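Local coordinates for nitrogenase iron-molybdenum cofactor biosynthesis protein NifB (Methanothermobacter thermautotrophicus, PDB 7JMA), which probably catalyses the radical SAM-dependent carbide insertion that couples two [4Fe-4S] clusters into the [8Fe-9S-C] precursor of the nitrogenase iron-molybdenum cofactor, at residues A[197-202]-A[240-245]; A[208-213]-A[248-253]. All coordinates share one frame; numbering follows the deposited sequence.

Interaction 1: residues A[197-202]-A[240-245]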
ATOM      1  N   LEU A 197      -8.078   0.680  10.727  1.00 37.19           N
ATOM      2  CA  LEU A 197      -8.419   0.662  12.143  1.00 36.23           C
ATOM      3  C   LEU A 197      -9.480  -0.409  12.367  1.00 39.49           C
ATOM      4  O   LEU A 197     -10.608  -0.281  11.890  1.00 37.68           O
ATOM      5  CB  LEU A 197      -8.908   2.039  12.575  1.00 37.94           C
ATOM      6  CG  LEU A 197      -9.383   2.167  14.013  1.00 48.02           C
ATOM      7  CD1 LEU A 197      -8.275   1.736  14.948  1.00 53.21           C
ATOM      8  CD2 LEU A 197      -9.792   3.602  14.279  1.00 50.42           C
ATOM      9  N   ILE A 198      -9.114  -1.475  13.072  1.00 43.30           N
ATOM     10  CA  ILE A 198     -10.023  -2.587  13.334  1.00 44.01           C
ATOM     11  C   ILE A 198     -10.369  -2.561  14.814  1.00 48.25           C
ATOM     12  O   ILE A 198      -9.554  -2.984  15.649  1.00 49.16           O
ATOM     13  CB  ILE A 198      -9.413  -3.941  12.936  1.00 36.50           C
ATOM     14  CG1 ILE A 198      -8.992  -3.949  11.466  1.00 39.32           C
ATOM     15  CG2 ILE A 198     -10.429  -5.067  13.187  1.00 46.17           C
ATOM     16  CD1 ILE A 198      -7.869  -4.924  11.159  1.00 36.89           C
ATOM     17  N   PRO A 199     -11.551  -2.077  15.181  1.00 47.66           N
ATOM     18  CA  PRO A 199     -11.902  -1.977  16.602  1.00 55.18           C
ATOM     19  C   PRO A 199     -11.840  -3.340  17.271  1.00 51.42           C
ATOM     20  O   PRO A 199     -12.342  -4.335  16.743  1.00 55.16           O
ATOM     21  CB  PRO A 199     -13.328  -1.418  16.574  1.00 60.03           C
ATOM     22  CG  PRO A 199     -13.436  -0.744  15.251  1.00 59.34           C
ATOM     23  CD  PRO A 199     -12.616  -1.560  14.310  1.00 50.18           C
ATOM     24  N   GLY A 200     -11.191  -3.384  18.429  1.00 53.15           N
ATOM     25  CA  GLY A 200     -11.062  -4.619  19.168  1.00 59.19           C
ATOM     26  C   GLY A 200      -9.973  -5.542  18.682  1.00 58.50           C
ATOM     27  O   GLY A 200      -9.850  -6.655  19.202  1.00 62.64           O
ATOM     28  N   LEU A 201      -9.182  -5.125  17.693  1.00 47.32           N
ATOM     29  CA  LEU A 201      -8.101  -5.962  17.193  1.00 44.05           C
ATOM     30  C   LEU A 201      -6.786  -5.195  17.177  1.00 47.33           C
ATOM     31  O   LEU A 201      -5.805  -5.637  17.783  1.00 54.59           O
ATOM     32  CB  LEU A 201      -8.426  -6.488  15.791  1.00 44.51           C
ATOM     33  CG  LEU A 201      -7.467  -7.529  15.215  1.00 50.77           C
ATOM     34  CD1 LEU A 201      -7.268  -8.670  16.203  1.00 55.69           C
ATOM     35  CD2 LEU A 201      -8.015  -8.071  13.901  1.00 52.23           C
ATOM     36  N   ASN A 202      -6.743  -4.056  16.483  1.00 50.79           N
ATOM     37  CA  ASN A 202      -5.523  -3.259  16.432  1.00 47.00           C
ATOM     38  C   ASN A 202      -5.734  -1.808  16.858  1.00 51.24           C
ATOM     39  O   ASN A 202      -4.849  -0.980  16.627  1.00 49.68           O
ATOM     40  CB  ASN A 202      -4.897  -3.318  15.025  1.00 42.68           C
ATOM     41  CG  ASN A 202      -5.717  -2.573  13.969  1.00 43.27           C
ATOM     42  OD1 ASN A 202      -6.798  -2.045  14.246  1.00 45.23           O
ATOM     43  ND2 ASN A 202      -5.200  -2.538  12.746  1.00 37.53           N
ATOM     44  N   CYS A 240     -16.532   7.401  15.235  1.00 91.03           N
ATOM     45  CA  CYS A 240     -15.796   8.571  14.769  1.00 88.07           C
ATOM     46  C   CYS A 240     -15.006   9.221  15.894  1.00 79.60           C
ATOM     47  O   CYS A 240     -13.960   9.828  15.643  1.00 70.57           O
ATOM     48  CB  CYS A 240     -16.742   9.574  14.121  1.00 97.35           C
ATOM     49  SG  CYS A 240     -17.364   9.000  12.526  1.00106.07           S
ATOM     50  N   GLU A 241     -15.483   9.101  17.135  1.00 83.08           N
ATOM     51  CA  GLU A 241     -14.653   9.475  18.273  1.00 79.68           C
ATOM     52  C   GLU A 241     -13.370   8.659  18.292  1.00 72.45           C
ATOM     53  O   GLU A 241     -12.295   9.186  18.596  1.00 69.33           O
ATOM     54  CB  GLU A 241     -15.429   9.290  19.577  1.00 78.98           C
ATOM     55  N   GLN A 242     -13.457   7.370  17.948  1.00 67.72           N
ATOM     56  CA  GLN A 242     -12.264   6.539  17.970  1.00 72.34           C
ATOM     57  C   GLN A 242     -11.322   6.880  16.820  1.00 63.23           C
ATOM     58  O   GLN A 242     -10.112   6.992  17.033  1.00 68.76           O
ATOM     59  CB  GLN A 242     -12.640   5.056  17.940  1.00 80.64           C
ATOM     60  CG  GLN A 242     -11.494   4.144  18.353  1.00 83.17           C
ATOM     61  CD  GLN A 242     -11.809   2.677  18.161  1.00 90.67           C
ATOM     62  OE1 GLN A 242     -12.477   2.290  17.202  1.00 94.82           O
ATOM     63  NE2 GLN A 242     -11.315   1.845  19.072  1.00 92.14           N
ATOM     64  N   ILE A 243     -11.855   7.069  15.606  1.00 60.01           N
ATOM     65  CA  ILE A 243     -10.996   7.351  14.456  1.00 59.27           C
ATOM     66  C   ILE A 243     -10.259   8.671  14.656  1.00 56.36           C
ATOM     67  O   ILE A 243      -9.092   8.811  14.276  1.00 56.33           O
ATOM     68  CB  ILE A 243     -11.805   7.350  13.140  1.00 61.68           C
ATOM     69  CG1 ILE A 243     -12.772   8.534  13.078  1.00 77.81           C
ATOM     70  CG2 ILE A 243     -12.552   6.035  12.950  1.00 63.50           C
ATOM     71  CD1 ILE A 243     -13.122   8.988  11.672  1.00 85.75           C
ATOM     72  N   GLU A 244     -10.917   9.657  15.260  1.00 59.09           N
ATOM     73  CA  GLU A 244     -10.211  10.915  15.463  1.00 60.56           C
ATOM     74  C   GLU A 244      -9.338  10.870  16.707  1.00 62.65           C
ATOM     75  O   GLU A 244      -8.315  11.564  16.761  1.00 60.58           O
ATOM     76  CB  GLU A 244     -11.193  12.086  15.510  1.00 74.91           C
ATOM     77  CG  GLU A 244     -11.733  12.439  14.123  1.00 87.18           C
ATOM     78  CD  GLU A 244     -10.643  12.948  13.176  1.00 97.80           C
ATOM     79  OE1 GLU A 244      -9.576  13.393  13.655  1.00100.81           O
ATOM     80  OE2 GLU A 244     -10.843  12.871  11.943  1.00 99.26           O
ATOM     81  N   ARG A 245      -9.700  10.046  17.692  1.00 60.94           N
ATOM     82  CA  ARG A 245      -8.793   9.795  18.806  1.00 63.38           C
ATOM     83  C   ARG A 245      -7.478   9.204  18.316  1.00 62.81           C
ATOM     84  O   ARG A 245      -6.399   9.697  18.658  1.00 63.23           O
ATOM     85  CB  ARG A 245      -9.452   8.866  19.822  1.00 65.53           C
TER

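Interaction 2: residues A[208-213]-A[248-253]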
ATOM      1  N   ASP A 208       1.797   1.899  17.813  1.00 43.32           N
ATOM      2  CA  ASP A 208       2.968   1.043  17.640  1.00 44.96           C
ATOM      3  C   ASP A 208       3.355   0.950  16.173  1.00 41.45           C
ATOM      4  O   ASP A 208       4.543   1.014  15.828  1.00 40.52           O
ATOM      5  CB  ASP A 208       2.706  -0.358  18.197  1.00 48.94           C
ATOM      6  CG  ASP A 208       2.297  -0.344  19.651  1.00 59.48           C
ATOM      7  OD1 ASP A 208       2.962   0.352  20.445  1.00 64.26           O
ATOM      8  OD2 ASP A 208       1.314  -1.037  19.994  1.00 62.58           O
ATOM      9  N   ILE A 209       2.363   0.779  15.291  1.00 36.80           N
ATOM     10  CA  ILE A 209       2.637   0.819  13.857  1.00 33.31           C
ATOM     11  C   ILE A 209       3.346   2.116  13.500  1.00 35.59           C
ATOM     12  O   ILE A 209       4.386   2.117  12.834  1.00 33.26           O
ATOM     13  CB  ILE A 209       1.337   0.665  13.048  1.00 31.97           C
ATOM     14  CG1 ILE A 209       0.657  -0.670  13.353  1.00 33.52           C
ATOM     15  CG2 ILE A 209       1.632   0.742  11.542  1.00 32.09           C
ATOM     16  CD1 ILE A 209      -0.693  -0.785  12.698  1.00 34.81           C
ATOM     17  N   ALA A 210       2.786   3.241  13.949  1.00 34.64           N
ATOM     18  CA  ALA A 210       3.332   4.544  13.583  1.00 35.81           C
ATOM     19  C   ALA A 210       4.779   4.679  14.031  1.00 37.33           C
ATOM     20  O   ALA A 210       5.628   5.153  13.270  1.00 37.53           O
ATOM     21  CB  ALA A 210       2.473   5.657  14.182  1.00 36.32           C
ATOM     22  N   ARG A 211       5.084   4.265  15.265  1.00 37.24           N
ATOM     23  CA  ARG A 211       6.467   4.342  15.731  1.00 38.21           C
ATOM     24  C   ARG A 211       7.383   3.497  14.856  1.00 38.23           C
ATOM     25  O   ARG A 211       8.476   3.938  14.481  1.00 41.44           O
ATOM     26  CB  ARG A 211       6.560   3.901  17.192  1.00 45.40           C
ATOM     27  CG  ARG A 211       5.973   4.887  18.177  1.00 54.81           C
ATOM     28  CD  ARG A 211       6.198   4.422  19.607  1.00 62.78           C
ATOM     29  NE  ARG A 211       5.167   4.934  20.502  1.00 73.83           N
ATOM     30  CZ  ARG A 211       5.212   6.127  21.088  1.00 84.04           C
ATOM     31  NH1 ARG A 211       6.244   6.936  20.880  1.00 81.14           N
ATOM     32  NH2 ARG A 211       4.225   6.509  21.887  1.00 91.48           N
ATOM     33  N   GLU A 212       6.936   2.285  14.487  1.00 36.92           N
ATOM     34  CA  GLU A 212       7.786   1.390  13.709  1.00 34.61           C
ATOM     35  C   GLU A 212       8.011   1.917  12.297  1.00 35.08           C
ATOM     36  O   GLU A 212       9.137   1.890  11.786  1.00 34.62           O
ATOM     37  CB  GLU A 212       7.173  -0.009  13.646  1.00 37.16           C
ATOM     38  CG  GLU A 212       8.111  -1.044  13.062  1.00 41.58           C
ATOM     39  CD  GLU A 212       9.441  -1.122  13.804  1.00 54.19           C
ATOM     40  OE1 GLU A 212      10.488  -1.266  13.131  1.00 52.67           O
ATOM     41  OE2 GLU A 212       9.436  -1.042  15.054  1.00 59.94           O
ATOM     42  N   VAL A 213       6.948   2.369  11.627  1.00 29.87           N
ATOM     43  CA  VAL A 213       7.148   2.787  10.242  1.00 29.53           C
ATOM     44  C   VAL A 213       7.877   4.124  10.195  1.00 29.69           C
ATOM     45  O   VAL A 213       8.595   4.404   9.234  1.00 28.90           O
ATOM     46  CB  VAL A 213       5.823   2.826   9.452  1.00 31.82           C
ATOM     47  CG1 VAL A 213       5.148   1.428   9.442  1.00 28.10           C
ATOM     48  CG2 VAL A 213       4.869   3.918   9.973  1.00 28.36           C
ATOM     49  N   ASN A 248      -5.365  11.611  16.293  1.00 51.96           N
ATOM     50  CA  ASN A 248      -4.705  12.613  17.123  1.00 51.33           C
ATOM     51  C   ASN A 248      -3.505  12.027  17.852  1.00 54.86           C
ATOM     52  O   ASN A 248      -2.477  12.697  18.003  1.00 59.14           O
ATOM     53  CB  ASN A 248      -5.704  13.207  18.116  1.00 65.36           C
ATOM     54  CG  ASN A 248      -6.757  14.056  17.437  1.00 72.71           C
ATOM     55  OD1 ASN A 248      -6.555  14.534  16.321  1.00 72.84           O
ATOM     56  ND2 ASN A 248      -7.890  14.249  18.107  1.00 79.75           N
ATOM     57  N   GLU A 249      -3.613  10.780  18.311  1.00 49.62           N
ATOM     58  CA  GLU A 249      -2.472  10.133  18.951  1.00 54.06           C
ATOM     59  C   GLU A 249      -1.359   9.856  17.948  1.00 52.54           C
ATOM     60  O   GLU A 249      -0.181  10.081  18.241  1.00 56.34           O
ATOM     61  CB  GLU A 249      -2.911   8.835  19.622  1.00 60.37           C
ATOM     62  CG  GLU A 249      -2.935   8.907  21.144  1.00 79.29           C
ATOM     63  CD  GLU A 249      -2.725   7.550  21.790  1.00 92.96           C
ATOM     64  OE1 GLU A 249      -3.439   6.595  21.415  1.00 98.94           O
ATOM     65  OE2 GLU A 249      -1.840   7.434  22.667  1.00100.01           O
ATOM     66  N   VAL A 250      -1.711   9.346  16.768  1.00 54.38           N
ATOM     67  CA  VAL A 250      -0.693   9.040  15.767  1.00 50.09           C
ATOM     68  C   VAL A 250       0.026  10.308  15.337  1.00 44.29           C
ATOM     69  O   VAL A 250       1.237  10.290  15.082  1.00 47.24           O
ATOM     70  CB  VAL A 250      -1.333   8.298  14.575  1.00 43.83           C
ATOM     71  CG1 VAL A 250      -0.329   8.134  13.441  1.00 47.34           C
ATOM     72  CG2 VAL A 250      -1.848   6.947  15.020  1.00 51.08           C
ATOM     73  N   GLU A 251      -0.701  11.427  15.277  1.00 46.81           N
ATOM     74  CA  GLU A 251      -0.129  12.698  14.851  1.00 48.91           C
ATOM     75  C   GLU A 251       1.037  13.132  15.736  1.00 52.84           C
ATOM     76  O   GLU A 251       1.915  13.880  15.284  1.00 52.76           O
ATOM     77  CB  GLU A 251      -1.217  13.771  14.854  1.00 57.72           C
ATOM     78  CG  GLU A 251      -1.028  14.880  13.839  1.00 68.97           C
ATOM     79  CD  GLU A 251      -2.252  15.771  13.734  1.00 87.06           C
ATOM     80  OE1 GLU A 251      -2.744  16.239  14.785  1.00 93.01           O
ATOM     81  OE2 GLU A 251      -2.728  15.992  12.599  1.00 92.82           O
ATOM     82  N   LYS A 252       1.061  12.696  16.995  1.00 56.16           N
ATOM     83  CA  LYS A 252       2.185  13.038  17.857  1.00 55.52           C
ATOM     84  C   LYS A 252       3.458  12.304  17.462  1.00 57.19           C
ATOM     85  O   LYS A 252       4.542  12.685  17.922  1.00 56.56           O
ATOM     86  CB  LYS A 252       1.836  12.740  19.319  1.00 57.19           C
ATOM     87  N   ILE A 253       3.345  11.285  16.611  1.00 51.77           N
ATOM     88  CA  ILE A 253       4.472  10.461  16.210  1.00 47.84           C
ATOM     89  C   ILE A 253       4.866  10.709  14.760  1.00 53.68           C
ATOM     90  O   ILE A 253       6.055  10.773  14.441  1.00 49.42           O
ATOM     91  CB  ILE A 253       4.150   8.969  16.460  1.00 46.74           C
ATOM     92  CG1 ILE A 253       4.095   8.703  17.974  1.00 56.92           C
ATOM     93  CG2 ILE A 253       5.115   8.057  15.732  1.00 40.66           C
ATOM     94  CD1 ILE A 253       2.900   7.897  18.401  1.00 61.22           C
TER

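Interaction 1: residues A[197-202]-A[240-245]
Leu197 and Ile243 meet with their side chains at about a right angle, joining the C-terminal end of strand 190-197 in the partial TIM barrel of the radical SAM fold to the first turns of helix 240-251. With CG of Leu197 anti to the backbone N (chi1 177°), the branch CD2 reaches the helix. It rests 3.9 Å from CG2 of Ile243, beside the CA of the same residue, while the longer CG1-CD1 arm of Ile243 leads away from the loop. One residue earlier, Gln242 stretches its extended chain across to Pro199 and approaches the ring obliquely. The amide oxygen makes that touch: OE1 of Gln242 lies 3.7 Å from CG of Pro199, a van der Waals contact with a ring carbon. Pro238 lies against both Pro199 and Ile243, so the loop leading into the helix also packs against both partners. Strand 220-225 lies next to Leu197, whose backbone is hydrogen-bonded to Ile224 and Leu226. The loop beyond Pro199 curls back on itself, and Ile198 O accepts two backbone bonds, from Leu201 N and Asn202 N. The curl is tied at its start by the Asn202 amide, whose ND2 donates to Val196 O and Asn143 O and whose OD1 takes the N-H of Ile198 at 2.7 Å, with an N-H...O angle of 162°.

Interaction 2: residues A[208-213]-A[248-253]
Ile253 turns CG2 anti to its own backbone N and sets CG1 beside that nitrogen (chi1 -69°), a rotation that splits its two branches between Ala210 and the guanidinium of Arg211. Arg211 answers with CG anti to its carbonyl carbon (chi1 -72°) and a chain extended as far as NE, which carries the flat group back over the isoleucine. The two side chains cross at about a right angle. CD1 of Ile253 sits over the centre of one guanidinium face, 4.0 Å from CZ of Arg211, and CG1 lies over NH1 on the same face, so a methyl-tipped arm is laid against the face of a charged group. The other branch, CG2, presses on the helix backbone, 3.8 Å from both C of Ala210 and N of Arg211. It also meets CB of Ala210 at 3.9 Å. That small methyl lets the two segments approach closely: its other neighbour is CG1 of Val250 at 3.8 Å, and the CA atoms of Ala210 and Val250 are 6.4 Å apart. An alanine in place of Ile253 would keep CB but would probably leave the Arg211 guanidinium without its apolar platform and open a gap beside Ala210. On the sheet side, Met221 of strand 220-225 touches both Ala210 and Val250, and Ile223 lies against Val250. Val207, one turn back from Arg211, adds to the pocket round Ile253 and Val250. Helix 206-216 is the connection of a right-handed beta-alpha-beta crossover between strands 190-197 and 220-225, and the helix 240-251 packed beside it belongs to the ring of helices outside the parallel sheet of a partial TIM barrel, as in other radical SAM enzymes.

Interactions 1 and 2 lie about 14 Å apart, centre to centre, and share helix 240-251: interaction 1 uses its first turns, interaction 2 its C-terminal part. Their segments alternate along the chain. The loop 197-202 and helix segment 208-213 come first, then strand 220-225, an edge strand of the parallel sheet, and then 240-245 and 248-253. The late helix is thus joined at one end to the loop leaving strand 190-197 and at the other to the helix that follows it. Both contacts lie away from the annotated cluster sites, although Cys240, which forms an interchain disulfide in a structure of this protein, opens the shared helix.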